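Local atomic coordinates of 3-isopropylmalate dehydratase small subunit (Campylobacter jejuni, PDB entry 3Q3W), a protein that forms the small subunit of isopropylmalate isomerase, which interconverts 2-isopropylmalate and 3-isopropylmalate by way of 2-isopropylmaleate in leucine biosynthesis. Residues D48-D53 against N64-E69; P16-N21 against E137-Q142. All coordinates share one frame; numbering follows the deposited sequence.

Contact 1 (D48-D53 against N64-E69); sequences DLRYLD and NLNKKE
R50 and N66 face each other with CA atoms 7.2 Å apart where the end of the short helix 47-50 meets the 3-10 turn 64-66. The two turns bracket a loop without helix or strand in this aconitase C-terminal (LeuD) fold, and a side-chain amide joins them. R50 is the last helical residue, and N66 brings an N-H to its carbonyl: ND2 donates to R50 O at 2.8 Å, in the carbonyl plane and on a lone pair, though the bond is bent, with an N-H...O angle of 139°. Asparagine suits the place because one short amide gives two donor hydrogens and an acceptor: ND2 bonds R50 O and also N60 O, in the intervening loop, while OD1 takes a water. The backbones of R50 and N60 are hydrogen-bonded as well. The R50 chain, turned away from its own N at chi1 (169°) and extended from CG to NE, crosses N66 at about a right angle, its CG 3.6 Å from N66 OD1. The guanidinium reaches past the amide; its NH1 is held by G42 O and L45 O, and Y51 OH sits over one face. The water completes the link, accepting from R50 NE at 3.3 Å and donating to N66 OD1 at 2.7 Å.

Contact 2 (P16-N21 against E137-Q142); sequences PLEYAN and ELKKSQ
P16 and K139 have the most surface buried here, and they meet through methylenes: ring atom P16 CG lies 3.8 Å from K139 CG where P16, late in strand 9-17, passes the last turn of helix 128-140. P16 suits the spot because its compact ring presents two carbons to two successive helix residues. While CG meets the lysine, CD packs 3.9 Å from CD2 of the buried L138. It is the CD2 branch of the leucine that lies against the ring; F157 and V77 line the same leucine, so this half of the contact belongs to the apolar layer between helix and sheet.

K139 serves both halves. Its chain runs at a slant to the proline and bends at chi3 (-65°), which carries the ammonium to E18, arriving from the opposite direction. NZ forms a salt bridge with E18 OE2 at 3.0 Å, on the syn side but 30° out of the carboxylate plane. The other oxygen, OE1, is farther from NZ at 3.6 Å, so the grip is one-sided. A long, flexible lysine can thus cover the proline with its methylenes and keep its charge toward the surface. E18 itself is the centre of an inverse gamma turn, closed by Y19 N to L17 O. The whole is helix-on-sheet packing of an alpha/beta fold, an apolar interior bordered by a surface ion pair.

Overall arrangement
Contact 2 joins segments far apart in sequence, the last part of a central strand and the end of helix 128-140, and contact 1 is nested inside the chain loop it closes. Their centres lie 14 Å apart, and they touch directly: N64 ND2 is 3.0 Å from P16 O, a probable hydrogen bond, so the 3-10 turn of contact 1 is tied to the strand whose proline packs on the helix. L65 also reaches C15 and L76, fitting that turn against the sheet. Contact 1 is a polar surface junction about 15 Å from the chain centre; contact 2, at about 13 Å, is partly buried. Neither includes a bound ligand.

Contact 1 (D48-D53 against N64-E69)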
loop_
_atom_site.group_PDB
_atom_site.type_symbol
_atom_site.label_atom_id
_atom_site.label_comp_id
_atom_site.label_asym_id
_atom_site.label_seq_id
_atom_site.Cartn_x
_atom_site.Cartn_y
_atom_site.Cartn_z
ATOM N N ASP A 48 -11.178 9.921 4.622
ATOM C CA ASP A 48 -11.265 11.379 4.608
ATOM C C ASP A 48 -10.775 11.961 3.290
ATOM O O ASP A 48 -11.239 13.023 2.851
ATOM C CB ASP A 48 -10.462 11.965 5.753
ATOM C CG ASP A 48 -10.929 11.447 7.115
ATOM O OD1 ASP A 48 -12.116 11.060 7.266
ATOM O OD2 ASP A 48 -10.088 11.412 8.018
ATOM N N LEU A 49 -9.872 11.239 2.636
ATOM C CA LEU A 49 -9.479 11.582 1.247
ATOM C C LEU A 49 -10.468 11.052 0.165
ATOM O O LEU A 49 -10.539 11.587 -0.974
ATOM C CB LEU A 49 -8.079 11.007 0.988
ATOM C CG LEU A 49 -7.007 11.445 1.997
ATOM C CD1 LEU A 49 -5.794 10.486 1.966
ATOM C CD2 LEU A 49 -6.562 12.872 1.738
ATOM N N ARG A 50 -11.225 10.001 0.494
ATOM C CA ARG A 50 -11.931 9.190 -0.517
ATOM C C ARG A 50 -13.372 9.556 -0.715
ATOM O O ARG A 50 -13.869 9.458 -1.803
ATOM C CB ARG A 50 -11.754 7.707 -0.197
ATOM C CG ARG A 50 -12.582 6.643 -0.932
ATOM C CD ARG A 50 -12.231 5.315 -0.290
ATOM N NE ARG A 50 -12.905 4.187 -0.900
ATOM C CZ ARG A 50 -12.812 2.927 -0.478
ATOM N NH1 ARG A 50 -12.055 2.633 0.587
ATOM N NH2 ARG A 50 -13.455 1.960 -1.129
ATOM N N TYR A 51 -14.013 10.067 0.313
ATOM C CA TYR A 51 -15.438 10.351 0.305
ATOM C C TYR A 51 -15.667 11.832 0.590
ATOM O O TYR A 51 -14.987 12.421 1.413
ATOM C CB TYR A 51 -16.145 9.522 1.425
ATOM C CG TYR A 51 -16.000 8.035 1.279
ATOM C CD1 TYR A 51 -16.573 7.374 0.206
ATOM C CD2 TYR A 51 -15.323 7.273 2.228
ATOM C CE1 TYR A 51 -16.432 6.030 0.055
ATOM C CE2 TYR A 51 -15.177 5.924 2.063
ATOM C CZ TYR A 51 -15.746 5.310 0.974
ATOM O OH TYR A 51 -15.650 3.933 0.802
ATOM N N LEU A 52 -16.631 12.418 -0.096
ATOM C CA LEU A 52 -17.062 13.784 0.138
ATOM C C LEU A 52 -18.172 13.866 1.199
ATOM O O LEU A 52 -18.372 14.928 1.812
ATOM C CB LEU A 52 -17.577 14.410 -1.156
ATOM C CG LEU A 52 -16.628 14.475 -2.363
ATOM C CD1 LEU A 52 -17.390 15.035 -3.593
ATOM C CD2 LEU A 52 -15.464 15.319 -1.974
ATOM N N ASP A 53 -18.922 12.782 1.382
ATOM C CA ASP A 53 -20.038 12.766 2.369
ATOM C C ASP A 53 -19.606 12.072 3.655
ATOM O O ASP A 53 -18.452 11.732 3.812
ATOM C CB ASP A 53 -21.291 12.105 1.748
ATOM C CG ASP A 53 -21.135 10.594 1.554
ATOM O OD1 ASP A 53 -20.089 10.195 1.026
ATOM O OD2 ASP A 53 -22.056 9.815 1.941
ATOM N N ASN A 64 -7.066 9.709 -6.406
ATOM C CA ASN A 64 -6.728 8.830 -7.524
ATOM C C ASN A 64 -7.361 7.430 -7.460
ATOM O O ASN A 64 -7.784 6.891 -8.504
ATOM C CB ASN A 64 -5.205 8.726 -7.682
ATOM C CG ASN A 64 -4.609 9.859 -8.527
ATOM O OD1 ASN A 64 -5.305 10.478 -9.322
ATOM N ND2 ASN A 64 -3.306 10.114 -8.352
ATOM N N LEU A 65 -7.461 6.844 -6.266
ATOM C CA LEU A 65 -8.031 5.488 -6.146
ATOM C C LEU A 65 -9.456 5.394 -6.576
ATOM O O LEU A 65 -9.926 4.295 -6.823
ATOM C CB LEU A 65 -7.919 4.884 -4.726
ATOM C CG LEU A 65 -6.570 4.346 -4.302
ATOM C CD1 LEU A 65 -6.510 4.078 -2.755
ATOM C CD2 LEU A 65 -6.119 3.122 -5.107
ATOM N N ASN A 66 -10.144 6.528 -6.696
ATOM C CA ASN A 66 -11.520 6.572 -7.160
ATOM C C ASN A 66 -11.689 6.591 -8.701
ATOM O O ASN A 66 -12.788 6.333 -9.232
ATOM C CB ASN A 66 -12.261 7.785 -6.519
ATOM C CG ASN A 66 -12.577 7.573 -5.021
ATOM O OD1 ASN A 66 -12.652 6.446 -4.558
ATOM N ND2 ASN A 66 -12.677 8.653 -4.263
ATOM N N LYS A 67 -10.614 6.909 -9.427
ATOM C CA LYS A 67 -10.674 7.049 -10.885
ATOM C C LYS A 67 -10.700 5.708 -11.636
ATOM O O LYS A 67 -10.061 4.698 -11.228
ATOM C CB LYS A 67 -9.508 7.950 -11.360
ATOM C CG LYS A 67 -9.528 9.351 -10.798
ATOM C CD LYS A 67 -8.427 10.210 -11.353
ATOM C CE LYS A 67 -8.353 11.599 -10.676
ATOM N NZ LYS A 67 -9.371 12.554 -11.189
ATOM N N LYS A 68 -11.389 5.671 -12.767
ATOM C CA LYS A 68 -11.435 4.428 -13.534
ATOM C C LYS A 68 -10.056 3.902 -13.853
ATOM O O LYS A 68 -9.868 2.685 -13.829
ATOM C CB LYS A 68 -12.247 4.556 -14.831
ATOM C CG LYS A 68 -13.763 4.583 -14.561
ATOM C CD LYS A 68 -14.581 3.931 -15.625
ATOM C CE LYS A 68 -16.076 4.391 -15.590
ATOM N NZ LYS A 68 -16.819 3.244 -15.061
ATOM N N GLU A 69 -9.075 4.783 -14.127
ATOM C CA GLU A 69 -7.740 4.304 -14.547
ATOM C C GLU A 69 -7.085 3.523 -13.415
ATOM O O GLU A 69 -6.230 2.651 -13.649
ATOM C CB GLU A 69 -6.858 5.474 -14.975
ATOM C CG GLU A 69 -7.295 6.095 -16.285
ATOM C CD GLU A 69 -8.498 7.029 -16.182
ATOM O OE1 GLU A 69 -8.953 7.434 -15.053
ATOM O OE2 GLU A 69 -8.987 7.359 -17.259
HETATM O O HOH W 1 -13.863 4.057 -4.038
#

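Contact 2 (P16-N21 against E137-Q142)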
loop_
_atom_site.group_PDB
_atom_site.type_symbol
_atom_site.label_atom_id
_atom_site.label_comp_id
_atom_site.label_asym_id
_atom_site.label_seq_id
_atom_site.Cartn_x
_atom_site.Cartn_y
_atom_site.Cartn_z
ATOM N N PRO A 16 -0.679 6.106 -7.778
ATOM C CA PRO A 16 0.184 7.023 -7.073
ATOM C C PRO A 16 -0.594 7.932 -6.145
ATOM O O PRO A 16 -1.638 8.464 -6.540
ATOM C CB PRO A 16 0.826 7.823 -8.207
ATOM C CG PRO A 16 -0.203 7.842 -9.270
ATOM C CD PRO A 16 -1.036 6.605 -9.120
ATOM N N LEU A 17 -0.113 8.087 -4.929
ATOM C CA LEU A 17 -0.729 8.996 -3.961
ATOM C C LEU A 17 0.345 9.995 -3.486
ATOM O O LEU A 17 1.130 9.723 -2.574
ATOM C CB LEU A 17 -1.334 8.232 -2.772
ATOM C CG LEU A 17 -2.403 7.200 -3.130
ATOM C CD1 LEU A 17 -2.815 6.366 -1.836
ATOM C CD2 LEU A 17 -3.624 7.804 -3.717
ATOM N N GLU A 18 0.324 11.174 -4.099
ATOM C CA GLU A 18 1.392 12.158 -3.955
ATOM C C GLU A 18 1.183 12.967 -2.685
ATOM O O GLU A 18 0.945 14.188 -2.714
ATOM C CB GLU A 18 1.412 13.046 -5.193
ATOM C CG GLU A 18 1.820 12.289 -6.456
ATOM C CD GLU A 18 1.904 13.213 -7.680
ATOM O OE1 GLU A 18 2.903 13.969 -7.816
ATOM O OE2 GLU A 18 0.964 13.184 -8.484
ATOM N N TYR A 19 1.265 12.260 -1.565
ATOM C CA TYR A 19 1.237 12.856 -0.263
ATOM C C TYR A 19 2.398 12.270 0.549
ATOM O O TYR A 19 2.740 11.083 0.405
ATOM C CB TYR A 19 -0.092 12.570 0.419
ATOM C CG TYR A 19 -1.334 12.745 -0.434
ATOM C CD1 TYR A 19 -2.025 13.964 -0.471
ATOM C CD2 TYR A 19 -1.866 11.679 -1.163
ATOM C CE1 TYR A 19 -3.208 14.125 -1.242
ATOM C CE2 TYR A 19 -3.036 11.828 -1.939
ATOM C CZ TYR A 19 -3.706 13.053 -1.968
ATOM O OH TYR A 19 -4.871 13.201 -2.737
ATOM N N ALA A 20 3.014 13.110 1.376
ATOM C CA ALA A 20 4.032 12.664 2.334
ATOM C C ALA A 20 3.347 12.494 3.670
ATOM O O ALA A 20 2.258 13.040 3.907
ATOM C CB ALA A 20 5.174 13.669 2.444
ATOM N N ASN A 21 3.991 11.734 4.545
ATOM C CA ASN A 21 3.498 11.568 5.891
ATOM C C ASN A 21 2.023 11.128 5.928
ATOM O O ASN A 21 1.287 11.589 6.800
ATOM C CB ASN A 21 3.650 12.879 6.662
ATOM C CG ASN A 21 5.008 13.479 6.506
ATOM O OD1 ASN A 21 6.000 12.898 6.937
ATOM N ND2 ASN A 21 5.076 14.647 5.870
ATOM N N GLU A 137 5.844 8.558 -14.435
ATOM C CA GLU A 137 5.514 7.670 -15.522
ATOM C C GLU A 137 4.114 7.033 -15.330
ATOM O O GLU A 137 3.382 6.847 -16.294
ATOM C CB GLU A 137 6.594 6.603 -15.587
ATOM C CG GLU A 137 6.343 5.446 -16.530
ATOM C CD GLU A 137 6.465 5.804 -17.968
ATOM O OE1 GLU A 137 7.256 6.723 -18.287
ATOM O OE2 GLU A 137 5.777 5.147 -18.790
ATOM N N LEU A 138 3.782 6.670 -14.090
ATOM C CA LEU A 138 2.536 5.952 -13.811
ATOM C C LEU A 138 1.330 6.809 -14.158
ATOM O O LEU A 138 0.318 6.338 -14.705
ATOM C CB LEU A 138 2.498 5.541 -12.329
ATOM C CG LEU A 138 1.416 4.555 -11.871
ATOM C CD1 LEU A 138 1.315 3.308 -12.753
ATOM C CD2 LEU A 138 1.767 4.199 -10.436
ATOM N N LYS A 139 1.438 8.079 -13.827
ATOM C CA LYS A 139 0.387 9.007 -14.116
ATOM C C LYS A 139 0.208 9.192 -15.588
ATOM O O LYS A 139 -0.932 9.212 -16.090
ATOM C CB LYS A 139 0.732 10.332 -13.536
ATOM C CG LYS A 139 0.686 10.338 -12.053
ATOM C CD LYS A 139 0.751 11.760 -11.584
ATOM C CE LYS A 139 2.047 12.446 -11.899
ATOM N NZ LYS A 139 1.956 13.791 -11.290
ATOM N N LYS A 140 1.340 9.358 -16.278
ATOM C CA LYS A 140 1.332 9.520 -17.715
ATOM C C LYS A 140 0.855 8.284 -18.456
ATOM O O LYS A 140 0.281 8.414 -19.538
ATOM C CB LYS A 140 2.709 9.883 -18.244
ATOM C CG LYS A 140 3.161 11.267 -17.872
ATOM C CD LYS A 140 4.525 11.506 -18.437
ATOM C CE LYS A 140 4.989 12.925 -18.150
ATOM N NZ LYS A 140 6.429 13.122 -18.449
ATOM N N SER A 141 1.068 7.097 -17.887
ATOM C CA SER A 141 0.874 5.867 -18.675
ATOM C C SER A 141 -0.585 5.384 -18.698
ATOM O O SER A 141 -1.314 5.450 -17.682
ATOM C CB SER A 141 1.787 4.739 -18.147
ATOM O OG SER A 141 1.720 3.599 -18.994
ATOM N N GLN A 142 -0.983 4.833 -19.831
ATOM C CA GLN A 142 -2.272 4.161 -19.916
ATOM C C GLN A 142 -2.239 2.846 -19.156
ATOM O O GLN A 142 -3.215 2.463 -18.522
ATOM C CB GLN A 142 -2.609 3.848 -21.354
ATOM C CG GLN A 142 -4.089 3.524 -21.570
ATOM C CD GLN A 142 -4.663 4.271 -22.776
ATOM O OE1 GLN A 142 -3.919 4.681 -23.653
ATOM N NE2 GLN A 142 -5.986 4.484 -22.793
#